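Local coordinates for protein EmGH1 (Erythrobacter marinus, PDB 5Z87) that probably hydrolyses beta-glucosides, and perhaps related xylosides and arabinosides, as a family 3 glycoside hydrolase, at residues A681-V693 against Q739-G751. Residues are numbered along the deposited sequence; the frame is centred on the assembly and turned at random.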
loop_
_atom_site.group_PDB
_atom_site.type_symbol
_atom_site.label_atom_id
_atom_site.label_comp_id
_atom_site.label_asym_id
_atom_site.label_seq_id
_atom_site.Cartn_x
_atom_site.Cartn_y
_atom_site.Cartn_z
ATOM N N ALA A 681 -37.364 7.499 -12.804
ATOM C CA ALA A 681 -36.471 8.453 -12.161
ATOM C C ALA A 681 -36.333 8.197 -10.669
ATOM O O ALA A 681 -35.324 8.589 -10.074
ATOM C CB ALA A 681 -36.959 9.889 -12.399
ATOM N N SER A 682 -37.310 7.532 -10.061
ATOM C CA SER A 682 -37.313 7.309 -8.624
ATOM C C SER A 682 -37.919 5.944 -8.321
ATOM O O SER A 682 -38.996 5.614 -8.826
ATOM C CB SER A 682 -38.100 8.415 -7.918
ATOM O OG SER A 682 -37.924 8.316 -6.525
ATOM N N ILE A 683 -37.230 5.160 -7.493
ATOM C CA ILE A 683 -37.659 3.814 -7.134
ATOM C C ILE A 683 -37.549 3.646 -5.622
ATOM O O ILE A 683 -36.949 4.462 -4.921
ATOM C CB ILE A 683 -36.838 2.721 -7.849
ATOM C CG1 ILE A 683 -35.401 2.725 -7.316
ATOM C CG2 ILE A 683 -36.901 2.917 -9.352
ATOM C CD1 ILE A 683 -34.516 1.613 -7.842
ATOM N N GLY A 684 -38.152 2.562 -5.126
ATOM C CA GLY A 684 -38.054 2.242 -3.718
ATOM C C GLY A 684 -36.791 1.470 -3.379
ATOM O O GLY A 684 -36.145 0.881 -4.250
ATOM N N LEU A 685 -36.449 1.425 -2.113
ATOM C CA LEU A 685 -35.221 0.834 -1.661
ATOM C C LEU A 685 -35.055 -0.593 -2.049
ATOM O O LEU A 685 -33.990 -1.040 -2.239
ATOM C CB LEU A 685 -35.048 0.981 -0.165
ATOM C CG LEU A 685 -35.059 2.340 0.489
ATOM C CD1 LEU A 685 -34.835 2.196 1.951
ATOM C CD2 LEU A 685 -34.081 3.310 -0.098
ATOM N N GLN A 686 -36.126 -1.320 -2.139
ATOM C CA GLN A 686 -36.026 -2.729 -2.504
ATOM C C GLN A 686 -36.348 -3.010 -3.967
ATOM O O GLN A 686 -36.338 -4.176 -4.370
ATOM C CB GLN A 686 -36.934 -3.563 -1.600
ATOM C CG GLN A 686 -36.440 -3.595 -0.154
ATOM C CD GLN A 686 -34.965 -4.005 -0.047
ATOM O OE1 GLN A 686 -34.538 -5.010 -0.635
ATOM N NE2 GLN A 686 -34.181 -3.220 0.700
ATOM N N ASP A 687 -36.601 -1.985 -4.772
ATOM C CA ASP A 687 -36.986 -2.190 -6.162
ATOM C C ASP A 687 -35.790 -2.520 -7.040
ATOM O O ASP A 687 -34.652 -2.134 -6.755
ATOM C CB ASP A 687 -37.667 -0.946 -6.726
ATOM C CG ASP A 687 -38.990 -0.675 -6.072
ATOM O OD1 ASP A 687 -39.472 -1.572 -5.350
ATOM O OD2 ASP A 687 -39.547 0.425 -6.281
ATOM N N ARG A 688 -36.068 -3.233 -8.129
ATOM C CA ARG A 688 -35.136 -3.386 -9.233
ATOM C C ARG A 688 -35.438 -2.341 -10.306
ATOM O O ARG A 688 -36.561 -1.844 -10.413
ATOM C CB ARG A 688 -35.216 -4.795 -9.822
ATOM C CG ARG A 688 -34.976 -5.883 -8.786
ATOM C CD ARG A 688 -34.726 -7.229 -9.427
ATOM N NE ARG A 688 -33.492 -7.260 -10.207
ATOM C CZ ARG A 688 -32.272 -7.404 -9.694
ATOM N NH1 ARG A 688 -32.098 -7.517 -8.382
ATOM N NH2 ARG A 688 -31.219 -7.428 -10.498
ATOM N N LEU A 689 -34.424 -2.010 -11.103
ATOM C CA LEU A 689 -34.515 -0.933 -12.081
ATOM C C LEU A 689 -33.933 -1.388 -13.411
ATOM O O LEU A 689 -32.810 -1.899 -13.465
ATOM C CB LEU A 689 -33.773 0.315 -11.595
ATOM C CG LEU A 689 -33.747 1.496 -12.567
ATOM C CD1 LEU A 689 -35.121 2.150 -12.632
ATOM C CD2 LEU A 689 -32.691 2.508 -12.157
ATOM N N ARG A 690 -34.685 -1.188 -14.481
ATOM C CA ARG A 690 -34.177 -1.473 -15.811
ATOM C C ARG A 690 -33.475 -0.241 -16.377
ATOM O O ARG A 690 -33.946 0.888 -16.215
ATOM C CB ARG A 690 -35.315 -1.921 -16.725
ATOM C CG ARG A 690 -36.033 -3.151 -16.194
ATOM C CD ARG A 690 -36.714 -3.914 -17.307
ATOM N NE ARG A 690 -37.920 -3.226 -17.740
ATOM C CZ ARG A 690 -38.806 -3.730 -18.592
ATOM N NH1 ARG A 690 -38.616 -4.937 -19.118
ATOM N NH2 ARG A 690 -39.880 -3.021 -18.924
ATOM N N VAL A 691 -32.332 -0.466 -17.018
ATOM C CA VAL A 691 -31.558 0.590 -17.657
ATOM C C VAL A 691 -31.128 0.101 -19.036
ATOM O O VAL A 691 -30.657 -1.031 -19.173
ATOM C CB VAL A 691 -30.334 0.987 -16.809
ATOM C CG1 VAL A 691 -29.491 2.012 -17.551
ATOM C CG2 VAL A 691 -30.778 1.547 -15.460
ATOM N N SER A 692 -31.288 0.944 -20.058
ATOM C CA SER A 692 -30.885 0.586 -21.410
ATOM C C SER A 692 -29.829 1.551 -21.934
ATOM O O SER A 692 -29.763 2.714 -21.524
ATOM C CB SER A 692 -32.068 0.578 -22.369
ATOM O OG SER A 692 -32.523 1.896 -22.601
ATOM N N VAL A 693 -29.004 1.047 -22.852
ATOM C CA VAL A 693 -27.897 1.783 -23.452
ATOM C C VAL A 693 -27.849 1.413 -24.925
ATOM O O VAL A 693 -27.643 0.241 -25.257
ATOM C CB VAL A 693 -26.543 1.441 -22.803
ATOM C CG1 VAL A 693 -25.417 2.296 -23.409
ATOM C CG2 VAL A 693 -26.603 1.570 -21.293
ATOM N N GLN A 739 -27.863 -1.698 -31.389
ATOM C CA GLN A 739 -28.509 -2.526 -30.383
ATOM C C GLN A 739 -28.760 -1.722 -29.114
ATOM O O GLN A 739 -27.957 -0.862 -28.730
ATOM C CB GLN A 739 -27.689 -3.771 -30.060
ATOM C CG GLN A 739 -27.843 -4.876 -31.095
ATOM C CD GLN A 739 -27.010 -6.096 -30.763
ATOM O OE1 GLN A 739 -26.759 -6.387 -29.591
ATOM N NE2 GLN A 739 -26.567 -6.815 -31.795
ATOM N N VAL A 740 -29.888 -2.006 -28.480
ATOM C CA VAL A 740 -30.266 -1.400 -27.214
ATOM C C VAL A 740 -30.015 -2.466 -26.149
ATOM O O VAL A 740 -30.820 -3.386 -25.966
ATOM C CB VAL A 740 -31.718 -0.917 -27.243
ATOM C CG1 VAL A 740 -32.104 -0.241 -25.936
ATOM C CG2 VAL A 740 -31.942 0.039 -28.426
ATOM N N VAL A 741 -28.861 -2.376 -25.477
ATOM C CA VAL A 741 -28.492 -3.334 -24.438
ATOM C C VAL A 741 -29.311 -3.063 -23.186
ATOM O O VAL A 741 -29.483 -1.911 -22.773
ATOM C CB VAL A 741 -26.987 -3.260 -24.146
ATOM C CG1 VAL A 741 -26.619 -4.195 -23.017
ATOM C CG2 VAL A 741 -26.215 -3.626 -25.377
ATOM N N GLN A 742 -29.839 -4.123 -22.580
ATOM C CA GLN A 742 -30.687 -4.004 -21.401
ATOM C C GLN A 742 -29.922 -4.490 -20.178
ATOM O O GLN A 742 -29.313 -5.563 -20.209
ATOM C CB GLN A 742 -31.980 -4.803 -21.578
ATOM C CG GLN A 742 -32.835 -4.326 -22.750
ATOM C CD GLN A 742 -33.628 -3.077 -22.413
ATOM O OE1 GLN A 742 -33.824 -2.747 -21.243
ATOM N NE2 GLN A 742 -34.093 -2.377 -23.437
ATOM N N PHE A 743 -29.938 -3.689 -19.115
ATOM C CA PHE A 743 -29.409 -4.086 -17.818
ATOM C C PHE A 743 -30.506 -3.986 -16.764
ATOM O O PHE A 743 -31.487 -3.245 -16.912
ATOM C CB PHE A 743 -28.228 -3.202 -17.388
ATOM C CG PHE A 743 -27.052 -3.238 -18.321
ATOM C CD1 PHE A 743 -26.117 -4.248 -18.231
ATOM C CD2 PHE A 743 -26.865 -2.240 -19.259
ATOM C CE1 PHE A 743 -25.015 -4.280 -19.079
ATOM C CE2 PHE A 743 -25.771 -2.266 -20.105
ATOM C CZ PHE A 743 -24.844 -3.290 -20.012
ATOM N N GLU A 744 -30.318 -4.701 -15.665
ATOM C CA GLU A 744 -31.230 -4.550 -14.537
ATOM C C GLU A 744 -30.419 -4.479 -13.256
ATOM O O GLU A 744 -29.557 -5.330 -13.014
ATOM C CB GLU A 744 -32.255 -5.695 -14.470
ATOM C CG GLU A 744 -33.481 -5.337 -13.620
ATOM C CD GLU A 744 -34.593 -6.382 -13.664
ATOM O OE1 GLU A 744 -34.712 -7.157 -12.696
ATOM O OE2 GLU A 744 -35.358 -6.416 -14.655
ATOM N N LEU A 745 -30.698 -3.464 -12.443
ATOM C CA LEU A 745 -30.013 -3.245 -11.181
ATOM C C LEU A 745 -30.991 -3.400 -10.026
ATOM O O LEU A 745 -32.199 -3.194 -10.183
ATOM C CB LEU A 745 -29.377 -1.850 -11.155
ATOM C CG LEU A 745 -28.230 -1.712 -12.146
ATOM C CD1 LEU A 745 -27.747 -0.286 -12.185
ATOM C CD2 LEU A 745 -27.129 -2.641 -11.723
ATOM N N GLY A 746 -30.467 -3.759 -8.859
ATOM C CA GLY A 746 -31.286 -3.878 -7.675
ATOM C C GLY A 746 -30.569 -3.525 -6.387
ATOM O O GLY A 746 -29.461 -2.969 -6.386
ATOM N N PRO A 747 -31.202 -3.862 -5.256
ATOM C CA PRO A 747 -30.630 -3.524 -3.936
ATOM C C PRO A 747 -29.195 -3.972 -3.735
ATOM O O PRO A 747 -28.402 -3.252 -3.119
ATOM C CB PRO A 747 -31.564 -4.258 -2.962
ATOM C CG PRO A 747 -32.855 -4.384 -3.702
ATOM C CD PRO A 747 -32.474 -4.598 -5.142
ATOM N N GLU A 748 -28.853 -5.171 -4.203
ATOM C CA GLU A 748 -27.493 -5.668 -4.072
ATOM C C GLU A 748 -26.520 -4.845 -4.892
ATOM O O GLU A 748 -25.315 -4.900 -4.638
ATOM C CB GLU A 748 -27.419 -7.140 -4.498
ATOM C CG GLU A 748 -27.481 -7.353 -6.014
ATOM C CD GLU A 748 -28.915 -7.436 -6.597
ATOM O OE1 GLU A 748 -29.875 -6.947 -5.947
ATOM O OE2 GLU A 748 -29.064 -7.990 -7.721
ATOM N N ASP A 749 -27.018 -4.075 -5.858
ATOM C CA ASP A 749 -26.171 -3.230 -6.684
ATOM C C ASP A 749 -26.040 -1.826 -6.117
ATOM O O ASP A 749 -24.943 -1.261 -6.118
ATOM C CB ASP A 749 -26.727 -3.166 -8.107
ATOM C CG ASP A 749 -26.765 -4.527 -8.762
ATOM O OD1 ASP A 749 -25.698 -5.173 -8.835
ATOM O OD2 ASP A 749 -27.860 -4.963 -9.174
ATOM N N PHE A 750 -27.148 -1.273 -5.621
ATOM C CA PHE A 750 -27.203 0.107 -5.163
ATOM C C PHE A 750 -26.696 0.290 -3.739
ATOM O O PHE A 750 -26.318 1.404 -3.369
ATOM C CB PHE A 750 -28.638 0.611 -5.236
ATOM C CG PHE A 750 -29.193 0.669 -6.619
ATOM C CD1 PHE A 750 -28.424 1.138 -7.667
ATOM C CD2 PHE A 750 -30.499 0.264 -6.870
ATOM C CE1 PHE A 750 -28.946 1.219 -8.946
ATOM C CE2 PHE A 750 -31.032 0.334 -8.145
ATOM C CZ PHE A 750 -30.258 0.818 -9.186
ATOM N N GLY A 751 -26.715 -0.760 -2.921
ATOM C CA GLY A 751 -26.294 -0.674 -1.546
ATOM C C GLY A 751 -24.890 -1.211 -1.363
ATOM O O GLY A 751 -24.170 -1.498 -2.318
HETATM O O HOH W 1 -35.485 0.571 -23.468
#
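The guanidinium of R688 lies with one face over the backbone of L745 and G746, while E744 and E748 meet its edge. R688 NE gives a hydrogen bond of 2.8 Å to the anti lone pair of E744 OE1, and R688 NH1 gives one of 3.1 Å to the syn lone pair of E748 OE2; both oxygens lie in the guanidinium plane, so the two salt bridges fix its rotation. A bend at chi3 (65°) turns the arginine chain back across the strand end toward the short helix 747-750. The F743 ring has V691 O and V693 CG2 at its edge, and its side chain packs on V707 and L709. CD1 of I683 reaches CE2 of F750 at 3.7 Å. P747 sets CG against Q686 O and OE1, each 3.6 Å away, and CD beside D687 O; an alanine here would probably open a gap beside Q686 and leave the start of this short helix freer to shift. D749 OD2 accepts a hydrogen bond from the backbone N of G746, the N-cap residue (2.9 Å). Between strands, three antiparallel hydrogen-bonded pairs, L689 with L745, V691 with F743 and V693 with V741, each close both backbone bonds. The side chains of L689 and V691 touch I768 of strand 764-771, in the opposing sheet. Antiparallel edge pairing over such an apolar interior is characteristic of the fibronectin type III-like beta sandwich found near the C-terminus of many family 3 glycoside hydrolases.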